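Local coordinates for protein hypothetic aldehyde deformylating oxygenase (Sulfolobus tokodaii, PDB 5V4T) that binds ferric iron within a ferritin-like helical bundle and probably acts as an aldehyde deformylating oxygenase, at residues E111-N123 and N135-V149. Residues are numbered along the deposited sequence; the frame is centred on the assembly and turned at random.
Sequences EGVLATVGLKILN and NEGIKRIIEDEARHV. With FE (Fe (III) ion), chain C.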
loop_
_atom_site.group_PDB
_atom_site.type_symbol
_atom_site.label_atom_id
_atom_site.label_comp_id
_atom_site.label_asym_id
_atom_site.label_seq_id
_atom_site.Cartn_x
_atom_site.Cartn_y
_atom_site.Cartn_z
ATOM N N GLU A 111 0.415 4.754 -1.178
ATOM C CA GLU A 111 -1.035 4.709 -1.152
ATOM C C GLU A 111 -1.651 4.977 -2.505
ATOM O O GLU A 111 -2.608 4.307 -2.877
ATOM C CB GLU A 111 -1.584 5.652 -0.081
ATOM C CG GLU A 111 -1.041 5.359 1.319
ATOM C CD GLU A 111 -1.602 6.290 2.401
ATOM O OE1 GLU A 111 -1.514 7.514 2.230
ATOM O OE2 GLU A 111 -2.120 5.831 3.465
ATOM N N GLY A 112 -1.155 5.945 -3.262
ATOM C CA GLY A 112 -1.837 6.413 -4.450
ATOM C C GLY A 112 -1.451 5.708 -5.722
ATOM O O GLY A 112 -2.125 5.905 -6.729
ATOM N N VAL A 113 -0.401 4.898 -5.689
ATOM C CA VAL A 113 -0.049 4.077 -6.871
ATOM C C VAL A 113 -0.014 2.585 -6.506
ATOM O O VAL A 113 -0.874 1.823 -7.005
ATOM C CB VAL A 113 1.287 4.521 -7.451
ATOM C CG1 VAL A 113 1.584 3.610 -8.633
ATOM C CG2 VAL A 113 1.202 5.949 -7.907
ATOM N N LEU A 114 0.868 2.170 -5.628
ATOM C CA LEU A 114 1.040 0.753 -5.294
ATOM C C LEU A 114 -0.195 0.183 -4.652
ATOM O O LEU A 114 -0.687 -0.843 -5.104
ATOM C CB LEU A 114 2.237 0.537 -4.388
ATOM C CG LEU A 114 3.528 0.699 -5.124
ATOM C CD1 LEU A 114 4.578 0.915 -4.077
ATOM C CD2 LEU A 114 3.761 -0.618 -5.915
ATOM N N ALA A 115 -0.684 0.815 -3.603
ATOM C CA ALA A 115 -1.861 0.274 -2.879
ATOM C C ALA A 115 -3.065 0.256 -3.776
ATOM O O ALA A 115 -3.873 -0.677 -3.700
ATOM C CB ALA A 115 -2.162 1.030 -1.594
ATOM N N THR A 116 -3.243 1.282 -4.629
ATOM C CA THR A 116 -4.338 1.348 -5.546
ATOM C C THR A 116 -4.393 0.103 -6.439
ATOM O O THR A 116 -5.447 -0.544 -6.589
ATOM C CB THR A 116 -4.287 2.659 -6.402
ATOM O OG1 THR A 116 -4.248 3.795 -5.517
ATOM C CG2 THR A 116 -5.468 2.716 -7.330
ATOM N N VAL A 117 -3.220 -0.308 -6.957
ATOM C CA VAL A 117 -3.122 -1.520 -7.772
ATOM C C VAL A 117 -3.357 -2.814 -6.965
ATOM O O VAL A 117 -4.153 -3.673 -7.366
ATOM C CB VAL A 117 -1.783 -1.553 -8.494
ATOM C CG1 VAL A 117 -1.563 -2.890 -9.177
ATOM C CG2 VAL A 117 -1.759 -0.409 -9.482
ATOM N N GLY A 118 -2.733 -2.895 -5.803
ATOM C CA GLY A 118 -2.851 -4.085 -4.986
ATOM C C GLY A 118 -4.275 -4.295 -4.514
ATOM O O GLY A 118 -4.827 -5.413 -4.532
ATOM N N LEU A 119 -4.918 -3.209 -4.112
ATOM C CA LEU A 119 -6.296 -3.270 -3.630
ATOM C C LEU A 119 -7.271 -3.609 -4.769
ATOM O O LEU A 119 -8.246 -4.345 -4.587
ATOM C CB LEU A 119 -6.711 -1.960 -2.960
ATOM C CG LEU A 119 -6.016 -1.714 -1.636
ATOM C CD1 LEU A 119 -6.163 -0.296 -1.143
ATOM C CD2 LEU A 119 -6.525 -2.677 -0.587
ATOM N N LYS A 120 -7.022 -3.068 -5.973
ATOM C CA LYS A 120 -7.812 -3.458 -7.158
ATOM C C LYS A 120 -7.740 -4.958 -7.354
ATOM O O LYS A 120 -8.773 -5.622 -7.566
ATOM C CB LYS A 120 -7.259 -2.750 -8.412
ATOM C CG LYS A 120 -7.684 -3.410 -9.729
ATOM C CD LYS A 120 -6.857 -2.810 -10.900
ATOM C CE LYS A 120 -6.927 -3.639 -12.184
ATOM N NZ LYS A 120 -8.330 -3.476 -12.702
ATOM N N ILE A 121 -6.563 -5.517 -7.344
ATOM C CA ILE A 121 -6.416 -6.949 -7.547
ATOM C C ILE A 121 -7.110 -7.727 -6.433
ATOM O O ILE A 121 -7.873 -8.632 -6.681
ATOM C CB ILE A 121 -4.947 -7.356 -7.627
ATOM C CG1 ILE A 121 -4.271 -6.690 -8.847
ATOM C CG2 ILE A 121 -4.798 -8.858 -7.609
ATOM C CD1 ILE A 121 -2.769 -6.777 -8.745
ATOM N N LEU A 122 -6.894 -7.313 -5.183
ATOM C CA LEU A 122 -7.565 -7.975 -4.046
ATOM C C LEU A 122 -9.060 -7.907 -4.101
ATOM O O LEU A 122 -9.748 -8.890 -3.750
ATOM C CB LEU A 122 -6.999 -7.516 -2.671
ATOM C CG LEU A 122 -5.557 -7.903 -2.466
ATOM C CD1 LEU A 122 -5.001 -7.213 -1.232
ATOM C CD2 LEU A 122 -5.392 -9.422 -2.323
ATOM N N ASN A 123 -9.596 -6.732 -4.491
ATOM C CA ASN A 123 -11.052 -6.579 -4.647
ATOM C C ASN A 123 -11.637 -7.489 -5.708
ATOM O O ASN A 123 -12.531 -8.262 -5.485
ATOM C CB ASN A 123 -11.309 -5.105 -4.996
ATOM C CG ASN A 123 -12.751 -4.733 -4.994
ATOM O OD1 ASN A 123 -13.654 -5.472 -4.610
ATOM N ND2 ASN A 123 -13.003 -3.517 -5.446
ATOM N N ASN A 135 -13.613 -9.429 0.879
ATOM C CA ASN A 135 -13.944 -8.409 -0.097
ATOM C C ASN A 135 -14.463 -7.134 0.562
ATOM O O ASN A 135 -14.052 -6.048 0.190
ATOM C CB ASN A 135 -14.971 -8.922 -1.079
ATOM C CG ASN A 135 -15.217 -7.947 -2.167
ATOM O OD1 ASN A 135 -16.297 -7.280 -2.194
ATOM N ND2 ASN A 135 -14.306 -7.869 -3.109
ATOM N N GLU A 136 -15.322 -7.267 1.564
ATOM C CA GLU A 136 -15.848 -6.093 2.233
ATOM C C GLU A 136 -14.756 -5.348 2.951
ATOM O O GLU A 136 -14.728 -4.086 2.948
ATOM C CB GLU A 136 -16.939 -6.502 3.212
ATOM C CG GLU A 136 -17.551 -5.325 3.962
ATOM C CD GLU A 136 -18.242 -4.289 3.107
ATOM O OE1 GLU A 136 -18.648 -4.530 1.959
ATOM O OE2 GLU A 136 -18.398 -3.180 3.629
ATOM N N GLY A 137 -13.793 -6.081 3.501
ATOM C CA GLY A 137 -12.681 -5.471 4.182
ATOM C C GLY A 137 -11.827 -4.682 3.185
ATOM O O GLY A 137 -11.421 -3.533 3.446
ATOM N N ILE A 138 -11.596 -5.239 2.032
ATOM C CA ILE A 138 -10.798 -4.520 1.014
ATOM C C ILE A 138 -11.574 -3.267 0.558
ATOM O O ILE A 138 -10.958 -2.221 0.379
ATOM C CB ILE A 138 -10.521 -5.479 -0.205
ATOM C CG1 ILE A 138 -9.614 -6.663 0.214
ATOM C CG2 ILE A 138 -9.891 -4.741 -1.364
ATOM C CD1 ILE A 138 -8.291 -6.270 0.770
ATOM N N LYS A 139 -12.889 -3.363 0.341
ATOM C CA LYS A 139 -13.673 -2.173 -0.060
ATOM C C LYS A 139 -13.532 -1.084 0.981
ATOM O O LYS A 139 -13.449 0.108 0.599
ATOM C CB LYS A 139 -15.114 -2.562 -0.315
ATOM C CG LYS A 139 -15.242 -3.318 -1.606
ATOM C CD LYS A 139 -16.499 -4.117 -1.766
ATOM C CE LYS A 139 -17.720 -3.354 -1.525
ATOM N NZ LYS A 139 -18.938 -4.227 -1.781
ATOM N N ARG A 140 -13.506 -1.452 2.270
ATOM C CA ARG A 140 -13.349 -0.484 3.335
ATOM C C ARG A 140 -11.983 0.177 3.299
ATOM O O ARG A 140 -11.873 1.412 3.433
ATOM C CB ARG A 140 -13.619 -1.097 4.709
ATOM C CG ARG A 140 -15.084 -1.502 4.917
ATOM C CD ARG A 140 -15.343 -2.329 6.137
ATOM N NE ARG A 140 -16.762 -2.580 6.260
ATOM C CZ ARG A 140 -17.311 -3.426 7.139
ATOM N NH1 ARG A 140 -16.525 -4.188 7.879
ATOM N NH2 ARG A 140 -18.626 -3.539 7.203
ATOM N N ILE A 141 -10.955 -0.597 3.028
ATOM C CA ILE A 141 -9.625 -0.041 2.921
ATOM C C ILE A 141 -9.537 0.883 1.714
ATOM O O ILE A 141 -8.971 1.959 1.792
ATOM C CB ILE A 141 -8.574 -1.160 2.858
ATOM C CG1 ILE A 141 -8.556 -1.931 4.167
ATOM C CG2 ILE A 141 -7.196 -0.568 2.551
ATOM C CD1 ILE A 141 -7.690 -3.203 4.123
ATOM N N ILE A 142 -10.130 0.490 0.608
ATOM C CA ILE A 142 -10.148 1.368 -0.599
ATOM C C ILE A 142 -10.753 2.703 -0.249
ATOM O O ILE A 142 -10.181 3.761 -0.613
ATOM C CB ILE A 142 -10.854 0.695 -1.794
ATOM C CG1 ILE A 142 -10.021 -0.450 -2.292
ATOM C CG2 ILE A 142 -11.187 1.653 -2.886
ATOM C CD1 ILE A 142 -10.728 -1.393 -3.236
ATOM N N GLU A 143 -11.895 2.701 0.442
ATOM C CA GLU A 143 -12.504 3.968 0.841
ATOM C C GLU A 143 -11.602 4.818 1.699
ATOM O O GLU A 143 -11.477 6.041 1.472
ATOM C CB GLU A 143 -13.832 3.708 1.510
ATOM C CG GLU A 143 -14.660 4.924 1.819
ATOM C CD GLU A 143 -16.033 4.514 2.400
ATOM O OE1 GLU A 143 -16.168 3.413 2.990
ATOM O OE2 GLU A 143 -16.962 5.314 2.258
ATOM N N ASP A 144 -10.992 4.174 2.704
ATOM C CA ASP A 144 -10.072 4.861 3.580
ATOM C C ASP A 144 -8.922 5.434 2.775
ATOM O O ASP A 144 -8.522 6.580 2.996
ATOM C CB ASP A 144 -9.492 3.943 4.628
ATOM C CG ASP A 144 -10.466 3.565 5.747
ATOM O OD1 ASP A 144 -11.639 4.011 5.807
ATOM O OD2 ASP A 144 -10.016 2.693 6.563
ATOM N N GLU A 145 -8.371 4.641 1.855
ATOM C CA GLU A 145 -7.177 5.057 1.131
ATOM C C GLU A 145 -7.415 6.250 0.246
ATOM O O GLU A 145 -6.501 7.088 0.041
ATOM C CB GLU A 145 -6.539 3.896 0.367
ATOM C CG GLU A 145 -5.902 2.854 1.293
ATOM C CD GLU A 145 -4.933 3.453 2.299
ATOM O OE1 GLU A 145 -4.153 4.348 1.904
ATOM O OE2 GLU A 145 -4.964 3.031 3.484
ATOM N N ALA A 146 -8.615 6.388 -0.304
ATOM C CA ALA A 146 -8.961 7.576 -1.050
ATOM C C ALA A 146 -8.838 8.836 -0.221
ATOM O O ALA A 146 -8.300 9.848 -0.680
ATOM C CB ALA A 146 -10.358 7.462 -1.661
ATOM N N ARG A 147 -9.242 8.774 1.034
ATOM C CA ARG A 147 -9.056 9.911 1.929
ATOM C C ARG A 147 -7.634 10.091 2.331
ATOM O O ARG A 147 -7.159 11.232 2.483
ATOM C CB ARG A 147 -9.922 9.738 3.158
ATOM C CG ARG A 147 -11.417 9.885 2.985
ATOM C CD ARG A 147 -12.111 9.978 4.373
ATOM N NE ARG A 147 -11.807 8.867 5.296
ATOM C CZ ARG A 147 -12.433 7.682 5.345
ATOM N NH1 ARG A 147 -13.394 7.379 4.511
ATOM N NH2 ARG A 147 -12.061 6.774 6.220
ATOM N N HIS A 148 -6.886 9.005 2.467
ATOM C CA HIS A 148 -5.460 9.087 2.769
ATOM C C HIS A 148 -4.710 9.854 1.673
ATOM O O HIS A 148 -3.895 10.721 1.927
ATOM C CB HIS A 148 -4.818 7.742 3.004
ATOM C CG HIS A 148 -5.340 7.037 4.233
ATOM N ND1 HIS A 148 -4.853 5.833 4.681
ATOM C CD2 HIS A 148 -6.362 7.370 5.065
ATOM C CE1 HIS A 148 -5.508 5.477 5.768
ATOM N NE2 HIS A 148 -6.439 6.383 6.018
ATOM N N VAL A 149 -4.973 9.504 0.441
ATOM C CA VAL A 149 -4.334 10.177 -0.659
ATOM C C VAL A 149 -4.689 11.652 -0.755
ATOM O O VAL A 149 -3.792 12.490 -0.932
ATOM C CB VAL A 149 -4.678 9.413 -1.969
ATOM C CG1 VAL A 149 -4.193 10.225 -3.169
ATOM C CG2 VAL A 149 -4.036 8.059 -1.952
HETATM FE FE FE C . -3.319 4.396 3.954
HETATM O O HOH W 1 -2.029 2.830 3.547
#
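Glu111 sets CG anti to its own carbonyl carbon (chi1 -57°) and runs extended beyond it, whereas Glu145 folds back at chi2 (-52°); the two carboxylates thus meet at one ferric ion from antiparallel helices. The straight chain is monodentate, delivering OE2 of Glu111 1.9 Å from the iron. The bent one chelates in bidentate fashion, Glu145 OE1 and OE2 both lying 2.2 Å from the metal, with its plane turned well away from that of Glu111. His148, one turn on, adds ND1, and Glu57 of helix 49-67 and a water are also ligands. Glutamate suits a hard ferric ion, and the imidazole adds a nitrogen donor while its NE2 bonds to Glu56, which, together with the ND1-iron bond, probably holds the ring in its orientation. At the iron end Gly112, without a side chain, lets Val149 CG2 come within 3.7 Å of its CA. Beyond the site, Leu119 is a knob among Ile138, Ile141, Ile142 and Glu145, its forked end straddling Ile141 CG2 at 3.8 Å from CD2. Asn123 fills the next hole, where Asn135 ND2 approaches OD1 in the plane of the Asn123 carbonyl, 2.9 Å away, though the bond is bent (137°). An alanine in place of this asparagine would remove that acceptor and is likely to leave the Asn135 amide held mainly by Ser126, with a gap beside Ile142 CD1. Such a helix pair, apolar along its middle and carboxylate-rich at one end, fits the ferritin-like fold of diiron proteins, although one iron is bound here; the acidic ligands would probably favour the ferric state by offsetting its charge.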